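Local coordinates for protein ADP-ribosylating toxin CARDS (Mycoplasma pneumoniae, PDB 4TLV) that transfers ADP-ribose from NAD(+) to target proteins, acting as the main virulence factor of the bacterium and causing vacuolation of mammalian cells, at residues 314-319 with 436-441; 322-327 with 334-339. One frame throughout, in Å; residues are numbered along the deposited sequence.

Overall arrangement
Contact 2 lies wholly in the D2 beta-trefoil, and contact 1 joins D2 to the D2-D3 boundary; their centres are about 8 Å apart. Along the chain the order is 314-319, 322-327, 334-339 and then, after most of D2, 436-441, which runs across the boundary into D3. Strands 315-317 and 323-325 are antiparallel neighbours, with a probable hydrogen bond from Cys324 N to Phe316 O, and each takes part in one contact. Strand 323-325 thus lies between strand 315-317 and strand 335-340 of contact 2, while contact 1 returns the end of D2 to strand 315-317. Arg322 of contact 2 links the two, pairing with Asp318 and bonding Thr439 O, which ties the interdomain connection to D2.

Contact 1 of 2, residues 314-319 with 436-441; sequences IFFWDV and AASTFF
Val319 and Asp318 meet the backbone and methyl of Ala437, while farther back along the first segment the tip of Phe316 reaches Ser438. No direct hydrogen bond joins 314-319 to 436-441. Val319 places CG2 4.0 Å from Ala437 N, and the same methyl lies 4.3 Å from Ala437 CB, a small apolar touch beside the peptide. Asp318 approaches with two parts of its side chain: CB stands 4.1 Å from Ala437 CA, and the carboxylate OD2 lies at a similar distance from the Ala437 methyl. Asp318 OD2 accepts a 2.9 Å hydrogen bond from a water, and that water accepts one of 2.8 Å from Ser438 N, making a single-water bridge across the contact. OD2 also forms a salt bridge with Arg322, so this buried carboxylate oxygen has a charged partner as well as the water. The Phe316 ring runs out obliquely to Ser438, its CZ 3.9 Å from OG, and the bridging water lies at the ring edge, in the ring plane. Around the contact, two carbonyls of the 436-441 loop are bonded from outside it, Ala437 O by Tyr265 OH and Thr439 O by Arg322 NH2. Phe316 and Asp318 also pack on Cys324 of strand 323-325, and beyond the loop Phe441 opens strand 441-443 of D3, its ring edge-to-face with Phe483 and its side chain against strand 473-476.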
ATOM      1  N   ILE A 314      -8.917  10.273 -17.903  1.00 13.25           N
ATOM      2  CA  ILE A 314      -9.630   9.643 -16.791  1.00 14.26           C
ATOM      3  C   ILE A 314      -8.668   9.149 -15.712  1.00 13.54           C
ATOM      4  O   ILE A 314      -7.752   8.376 -15.991  1.00 13.78           O
ATOM      5  CB  ILE A 314     -10.518   8.466 -17.257  1.00 13.98           C
ATOM      6  CG1 ILE A 314     -11.511   8.921 -18.348  1.00 16.93           C
ATOM      7  CG2 ILE A 314     -11.198   7.788 -16.038  1.00 11.95           C
ATOM      8  CD1 ILE A 314     -12.444  10.111 -17.944  1.00 14.38           C
ATOM      9  N   PHE A 315      -8.900   9.594 -14.479  1.00 11.69           N
ATOM     10  CA  PHE A 315      -8.058   9.231 -13.345  1.00 11.08           C
ATOM     11  C   PHE A 315      -8.907   8.701 -12.201  1.00 10.00           C
ATOM     12  O   PHE A 315     -10.109   8.956 -12.141  1.00 12.01           O
ATOM     13  CB  PHE A 315      -7.249  10.434 -12.834  1.00 10.77           C
ATOM     14  CG  PHE A 315      -6.312  11.020 -13.868  1.00 14.64           C
ATOM     15  CD1 PHE A 315      -6.793  11.905 -14.823  1.00 15.44           C
ATOM     16  CD2 PHE A 315      -4.972  10.682 -13.886  1.00 14.52           C
ATOM     17  CE1 PHE A 315      -5.955  12.449 -15.783  1.00 16.50           C
ATOM     18  CE2 PHE A 315      -4.115  11.220 -14.849  1.00 14.63           C
ATOM     19  CZ  PHE A 315      -4.616  12.109 -15.802  1.00 13.45           C
ATOM     20  N   PHE A 316      -8.273   7.956 -11.300  1.00 11.56           N
ATOM     21  CA  PHE A 316      -8.915   7.582 -10.051  1.00 10.90           C
ATOM     22  C   PHE A 316      -7.911   7.630  -8.915  1.00 10.26           C
ATOM     23  O   PHE A 316      -6.703   7.507  -9.133  1.00 13.15           O
ATOM     24  CB  PHE A 316      -9.589   6.201 -10.154  1.00 12.12           C
ATOM     25  CG  PHE A 316      -8.643   5.069 -10.459  1.00 11.25           C
ATOM     26  CD1 PHE A 316      -7.964   4.424  -9.429  1.00 13.48           C
ATOM     27  CD2 PHE A 316      -8.489   4.600 -11.757  1.00 11.96           C
ATOM     28  CE1 PHE A 316      -7.105   3.358  -9.700  1.00 14.11           C
ATOM     29  CE2 PHE A 316      -7.636   3.527 -12.037  1.00 13.00           C
ATOM     30  CZ  PHE A 316      -6.936   2.916 -11.001  1.00 13.76           C
ATOM     31  N   TRP A 317      -8.419   7.819  -7.703  1.00  9.21           N
ATOM     32  CA  TRP A 317      -7.598   7.872  -6.509  1.00  9.84           C
ATOM     33  C   TRP A 317      -7.885   6.559  -5.782  1.00 11.55           C
ATOM     34  O   TRP A 317      -9.044   6.266  -5.482  1.00 11.24           O
ATOM     35  CB  TRP A 317      -8.028   9.079  -5.671  1.00 11.04           C
ATOM     36  CG  TRP A 317      -7.206   9.356  -4.428  1.00  9.83           C
ATOM     37  CD1 TRP A 317      -5.861   9.194  -4.271  1.00  8.55           C
ATOM     38  CD2 TRP A 317      -7.698   9.875  -3.196  1.00 10.10           C
ATOM     39  NE1 TRP A 317      -5.485   9.554  -2.986  1.00 10.33           N
ATOM     40  CE2 TRP A 317      -6.598   9.992  -2.317  1.00 11.06           C
ATOM     41  CE3 TRP A 317      -8.971  10.255  -2.743  1.00 12.29           C
ATOM     42  CZ2 TRP A 317      -6.737  10.449  -1.006  1.00 12.50           C
ATOM     43  CZ3 TRP A 317      -9.103  10.724  -1.454  1.00 14.09           C
ATOM     44  CH2 TRP A 317      -7.990  10.813  -0.595  1.00 12.24           C
ATOM     45  N   ASP A 318      -6.848   5.765  -5.524  1.00 11.00           N
ATOM     46  CA  ASP A 318      -7.039   4.434  -4.922  1.00 11.53           C
ATOM     47  C   ASP A 318      -6.662   4.360  -3.434  1.00 12.08           C
ATOM     48  O   ASP A 318      -6.229   5.341  -2.842  1.00  9.32           O
ATOM     49  CB  ASP A 318      -6.325   3.335  -5.744  1.00  9.28           C
ATOM     50  CG  ASP A 318      -4.794   3.356  -5.587  1.00  8.63           C
ATOM     51  OD1 ASP A 318      -4.261   3.921  -4.608  1.00  9.94           O
ATOM     52  OD2 ASP A 318      -4.115   2.774  -6.456  1.00 12.39           O
ATOM     53  N   VAL A 319      -6.839   3.184  -2.829  1.00  9.53           N
ATOM     54  CA  VAL A 319      -6.667   3.037  -1.387  1.00  9.59           C
ATOM     55  C   VAL A 319      -5.206   3.044  -0.949  1.00  8.35           C
ATOM     56  O   VAL A 319      -4.928   3.128   0.247  1.00  9.73           O
ATOM     57  CB  VAL A 319      -7.311   1.737  -0.873  1.00 11.01           C
ATOM     58  CG1 VAL A 319      -8.837   1.907  -0.768  1.00 12.47           C
ATOM     59  CG2 VAL A 319      -6.932   0.569  -1.793  1.00 10.07           C
ATOM     60  N   ALA A 436     -11.026   0.845  -4.604  1.00 10.88           N
ATOM     61  CA  ALA A 436     -10.176  -0.340  -4.592  1.00 13.65           C
ATOM     62  C   ALA A 436      -9.116  -0.252  -5.700  1.00 12.85           C
ATOM     63  O   ALA A 436      -9.359   0.302  -6.768  1.00 11.90           O
ATOM     64  CB  ALA A 436     -11.029  -1.622  -4.730  1.00 10.84           C
ATOM     65  N   ALA A 437      -7.940  -0.799  -5.427  1.00 11.63           N
ATOM     66  CA  ALA A 437      -6.817  -0.734  -6.346  1.00 13.39           C
ATOM     67  C   ALA A 437      -6.949  -1.757  -7.468  1.00 13.67           C
ATOM     68  O   ALA A 437      -7.637  -2.758  -7.316  1.00 15.18           O
ATOM     69  CB  ALA A 437      -5.519  -0.963  -5.578  1.00 10.84           C
ATOM     70  N   SER A 438      -6.276  -1.507  -8.586  1.00 11.82           N
ATOM     71  CA  SER A 438      -6.381  -2.398  -9.746  1.00 14.60           C
ATOM     72  C   SER A 438      -5.072  -3.105 -10.085  1.00 13.04           C
ATOM     73  O   SER A 438      -5.082  -4.109 -10.799  1.00 15.07           O
ATOM     74  CB  SER A 438      -6.887  -1.641 -10.971  1.00 17.16           C
ATOM     75  OG  SER A 438      -5.890  -0.763 -11.453  1.00 20.75           O
ATOM     76  N   THR A 439      -3.958  -2.573  -9.588  1.00 12.07           N
ATOM     77  CA  THR A 439      -2.666  -3.256  -9.694  1.00 13.66           C
ATOM     78  C   THR A 439      -1.918  -3.209  -8.376  1.00 14.20           C
ATOM     79  O   THR A 439      -2.133  -2.312  -7.549  1.00 12.41           O
ATOM     80  CB  THR A 439      -1.763  -2.685 -10.808  1.00 11.25           C
ATOM     81  OG1 THR A 439      -1.359  -1.344 -10.480  1.00 12.50           O
ATOM     82  CG2 THR A 439      -2.488  -2.744 -12.183  1.00 11.61           C
ATOM     83  N   PHE A 440      -1.038  -4.185  -8.183  1.00 11.14           N
ATOM     84  CA  PHE A 440      -0.401  -4.382  -6.886  1.00 11.46           C
ATOM     85  C   PHE A 440       1.099  -4.625  -7.038  1.00 10.65           C
ATOM     86  O   PHE A 440       1.628  -5.645  -6.599  1.00 16.27           O
ATOM     87  CB  PHE A 440      -1.085  -5.549  -6.188  1.00 11.40           C
ATOM     88  CG  PHE A 440      -2.573  -5.374  -6.075  1.00 12.41           C
ATOM     89  CD1 PHE A 440      -3.416  -5.796  -7.093  1.00 13.33           C
ATOM     90  CD2 PHE A 440      -3.125  -4.766  -4.966  1.00 11.01           C
ATOM     91  CE1 PHE A 440      -4.786  -5.632  -7.001  1.00 17.13           C
ATOM     92  CE2 PHE A 440      -4.506  -4.592  -4.870  1.00 14.11           C
ATOM     93  CZ  PHE A 440      -5.330  -5.013  -5.889  1.00 13.42           C
ATOM     94  N   PHE A 441       1.777  -3.676  -7.675  1.00  9.43           N
ATOM     95  CA  PHE A 441       3.217  -3.778  -7.908  1.00 10.72           C
ATOM     96  C   PHE A 441       4.002  -3.156  -6.760  1.00 14.15           C
ATOM     97  O   PHE A 441       3.689  -2.044  -6.326  1.00 11.65           O
ATOM     98  CB  PHE A 441       3.613  -3.037  -9.192  1.00 10.50           C
ATOM     99  CG  PHE A 441       2.803  -3.418 -10.403  1.00 13.85           C
ATOM    100  CD1 PHE A 441       2.292  -4.705 -10.552  1.00 12.06           C
ATOM    101  CD2 PHE A 441       2.591  -2.488 -11.416  1.00 10.88           C
ATOM    102  CE1 PHE A 441       1.551  -5.050 -11.688  1.00 15.34           C
ATOM    103  CE2 PHE A 441       1.866  -2.827 -12.558  1.00 13.83           C
ATOM    104  CZ  PHE A 441       1.348  -4.109 -12.689  1.00 16.07           C
TER
HETATM  105  O   HOH W   1      -4.864   0.962  -8.554  1.00 12.80           O

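Contact 2 of 2, residues 322-327 with 334-339; sequences RICLKD and SLSLTA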
ATOM      1  N   ARG A 322      -2.899   6.532  -4.425  1.00  9.71           N
ATOM      2  CA  ARG A 322      -2.322   6.877  -5.713  1.00 11.60           C
ATOM      3  C   ARG A 322      -3.377   7.470  -6.621  1.00 10.85           C
ATOM      4  O   ARG A 322      -4.539   7.070  -6.584  1.00 10.59           O
ATOM      5  CB  ARG A 322      -1.718   5.646  -6.386  1.00 11.30           C
ATOM      6  CG  ARG A 322      -0.703   4.892  -5.506  1.00 11.62           C
ATOM      7  CD  ARG A 322      -0.213   3.622  -6.234  1.00  9.40           C
ATOM      8  NE  ARG A 322      -1.281   2.645  -6.403  1.00  9.78           N
ATOM      9  CZ  ARG A 322      -1.073   1.379  -6.762  1.00 14.06           C
ATOM     10  NH1 ARG A 322       0.165   0.952  -6.981  1.00  8.83           N
ATOM     11  NH2 ARG A 322      -2.103   0.541  -6.939  1.00 10.94           N
ATOM     12  N   ILE A 323      -2.978   8.432  -7.434  1.00 11.25           N
ATOM     13  CA  ILE A 323      -3.866   8.912  -8.487  1.00 10.03           C
ATOM     14  C   ILE A 323      -3.404   8.264  -9.789  1.00 12.97           C
ATOM     15  O   ILE A 323      -2.325   8.586 -10.294  1.00 12.17           O
ATOM     16  CB  ILE A 323      -3.796  10.457  -8.606  1.00 10.59           C
ATOM     17  CG1 ILE A 323      -4.189  11.101  -7.277  1.00 13.46           C
ATOM     18  CG2 ILE A 323      -4.687  10.947  -9.745  1.00 11.22           C
ATOM     19  CD1 ILE A 323      -3.774  12.582  -7.158  1.00 17.97           C
ATOM     20  N   CYS A 324      -4.199   7.334 -10.316  1.00 11.07           N
ATOM     21  CA  CYS A 324      -3.783   6.517 -11.452  1.00 11.51           C
ATOM     22  C   CYS A 324      -4.567   6.858 -12.709  1.00 11.80           C
ATOM     23  O   CYS A 324      -5.758   7.179 -12.631  1.00 12.62           O
ATOM     24  CB  CYS A 324      -4.028   5.032 -11.175  1.00 10.58           C
ATOM     25  SG  CYS A 324      -3.354   4.377  -9.650  1.00 17.13           S
ATOM     26  N   LEU A 325      -3.904   6.753 -13.865  1.00 11.04           N
ATOM     27  CA  LEU A 325      -4.582   6.798 -15.160  1.00 14.59           C
ATOM     28  C   LEU A 325      -5.414   5.536 -15.287  1.00 15.45           C
ATOM     29  O   LEU A 325      -4.976   4.467 -14.873  1.00 13.68           O
ATOM     30  CB  LEU A 325      -3.580   6.798 -16.309  1.00 17.03           C
ATOM     31  CG  LEU A 325      -3.210   8.102 -16.993  1.00 22.76           C
ATOM     32  CD1 LEU A 325      -2.288   7.816 -18.201  1.00 18.54           C
ATOM     33  CD2 LEU A 325      -4.461   8.872 -17.425  1.00 15.56           C
ATOM     34  N   LYS A 326      -6.599   5.652 -15.878  1.00 12.65           N
ATOM     35  CA  LYS A 326      -7.501   4.516 -15.991  1.00 14.34           C
ATOM     36  C   LYS A 326      -6.898   3.331 -16.741  1.00 15.20           C
ATOM     37  O   LYS A 326      -6.976   2.203 -16.262  1.00 15.95           O
ATOM     38  CB  LYS A 326      -8.820   4.922 -16.669  1.00 14.03           C
ATOM     39  CG  LYS A 326      -9.746   3.745 -16.996  1.00 17.17           C
ATOM     40  CD  LYS A 326     -10.956   4.228 -17.809  1.00 17.13           C
ATOM     41  CE  LYS A 326     -11.792   3.078 -18.326  1.00 25.09           C
ATOM     42  NZ  LYS A 326     -12.321   2.266 -17.209  1.00 28.46           N
ATOM     43  N   ASP A 327      -6.327   3.567 -17.917  1.00 14.30           N
ATOM     44  CA  ASP A 327      -5.946   2.442 -18.784  1.00 16.29           C
ATOM     45  C   ASP A 327      -4.502   1.980 -18.586  1.00 17.89           C
ATOM     46  O   ASP A 327      -3.598   2.783 -18.340  1.00 15.55           O
ATOM     47  CB  ASP A 327      -6.162   2.770 -20.266  1.00 20.32           C
ATOM     48  CG  ASP A 327      -7.630   2.983 -20.608  1.00 21.76           C
ATOM     49  OD1 ASP A 327      -8.442   2.064 -20.375  1.00 23.70           O
ATOM     50  OD2 ASP A 327      -7.961   4.078 -21.102  1.00 24.37           O
ATOM     51  N   SER A 334       0.378  -0.013 -15.106  1.00 14.01           N
ATOM     52  CA  SER A 334      -0.460   1.092 -14.672  1.00 13.24           C
ATOM     53  C   SER A 334       0.472   2.253 -14.350  1.00 13.98           C
ATOM     54  O   SER A 334       1.600   2.032 -13.911  1.00 13.47           O
ATOM     55  CB  SER A 334      -1.215   0.666 -13.408  1.00 13.24           C
ATOM     56  OG  SER A 334      -1.897   1.757 -12.820  1.00 16.11           O
ATOM     57  N   LEU A 335       0.015   3.479 -14.603  1.00 10.70           N
ATOM     58  CA  LEU A 335       0.795   4.682 -14.316  1.00 12.32           C
ATOM     59  C   LEU A 335       0.091   5.602 -13.316  1.00 12.38           C
ATOM     60  O   LEU A 335      -1.129   5.758 -13.371  1.00 13.82           O
ATOM     61  CB  LEU A 335       1.056   5.451 -15.611  1.00 14.01           C
ATOM     62  CG  LEU A 335       1.870   4.689 -16.668  1.00 17.79           C
ATOM     63  CD1 LEU A 335       1.683   5.341 -18.057  1.00 16.25           C
ATOM     64  CD2 LEU A 335       3.351   4.605 -16.269  1.00 14.64           C
ATOM     65  N   SER A 336       0.875   6.217 -12.428  1.00  9.11           N
ATOM     66  CA  SER A 336       0.369   7.064 -11.341  1.00 11.83           C
ATOM     67  C   SER A 336       1.097   8.405 -11.322  1.00 12.00           C
ATOM     68  O   SER A 336       2.269   8.483 -11.696  1.00 12.44           O
ATOM     69  CB  SER A 336       0.607   6.376  -9.984  1.00  9.64           C
ATOM     70  OG  SER A 336      -0.228   5.248  -9.829  1.00 14.72           O
ATOM     71  N   LEU A 337       0.392   9.451 -10.895  1.00 12.39           N
ATOM     72  CA  LEU A 337       0.991  10.755 -10.645  1.00 13.48           C
ATOM     73  C   LEU A 337       2.063  10.623  -9.584  1.00 14.46           C
ATOM     74  O   LEU A 337       1.835  10.030  -8.524  1.00 13.31           O
ATOM     75  CB  LEU A 337      -0.077  11.749 -10.170  1.00 12.21           C
ATOM     76  CG  LEU A 337      -0.761  12.541 -11.289  1.00 15.03           C
ATOM     77  CD1 LEU A 337      -1.405  11.659 -12.333  1.00 12.21           C
ATOM     78  CD2 LEU A 337      -1.771  13.540 -10.703  1.00 15.25           C
ATOM     79  N   THR A 338       3.230  11.191  -9.861  1.00 12.31           N
ATOM     80  CA  THR A 338       4.374  11.026  -8.986  1.00 15.05           C
ATOM     81  C   THR A 338       5.017  12.399  -8.774  1.00 16.43           C
ATOM     82  O   THR A 338       5.248  13.131  -9.737  1.00 18.55           O
ATOM     83  CB  THR A 338       5.386  10.044  -9.623  1.00 18.35           C
ATOM     84  OG1 THR A 338       4.720   8.817  -9.962  1.00 15.75           O
ATOM     85  CG2 THR A 338       6.541   9.754  -8.686  1.00 16.18           C
ATOM     86  N   ALA A 339       5.268  12.754  -7.518  1.00 13.65           N
ATOM     87  CA  ALA A 339       5.903  14.024  -7.186  1.00 19.28           C
ATOM     88  C   ALA A 339       7.424  13.860  -7.199  1.00 21.60           C
ATOM     89  O   ALA A 339       7.986  13.179  -6.342  1.00 18.14           O
ATOM     90  CB  ALA A 339       5.439  14.502  -5.823  1.00 18.62           C
TER
HETATM   91  O   HOH W   2      -0.162   8.627  -7.608  1.00 11.10           O
HETATM   92  O   HOH W   3      -2.429   3.502 -15.902  1.00 18.11           O
HETATM   93  O   HOH W   4      -4.634   1.879 -13.725  1.00 22.92           O
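Ile323 O is approached by two groups of the opposite strand: it accepts a 2.9 Å hydrogen bond from Leu337 N, nearly straight at 163°, and a CA-H...O contact from Ser336 CA at 3.3 Å. Leu335 O is engaged in the same way, by Leu325 N at 3.0 Å and by Cys324 CA. Between these bonds Cys324 and Ser336 form a non-hydrogen-bonded antiparallel pair, with their CA atoms 4.2 Å apart. Their side chains come together, and Cys324 SG lies 3.3 Å from Ser336 OG. Both polar atoms stand beside their own backbone N, anti to the carbonyl carbon (chi1 -52° for Cys324). Ser336 OG is also hydrogen-bonded to Ser355 OG, and Arg322 CB packs against Ser336 OG. On the flanking pairs the second backbone bond of a regular antiparallel pairing is replaced by water: one water accepts from Ile323 N and reaches Leu337 O, and another accepts from Leu335 N and reaches Leu325 O. The strands diverge beyond this pair, and their short axes run at 137°, well short of antiparallel. On the apolar side Ile323 and Leu337 cross obliquely, Ile323 CG2 meeting Leu337 CD2 at 4.0 Å; Trp317, Trp364 and Met366 also touch Ile323, and Val350 and Leu352 touch Leu337. The arrangement is a short antiparallel pair of consecutive strands with a single bridge, whose outer bonds pass through water, with strand 335-340 continuing its pairing onto strand 348-354, in keeping with the antiparallel hairpin construction of the D2 beta-trefoil.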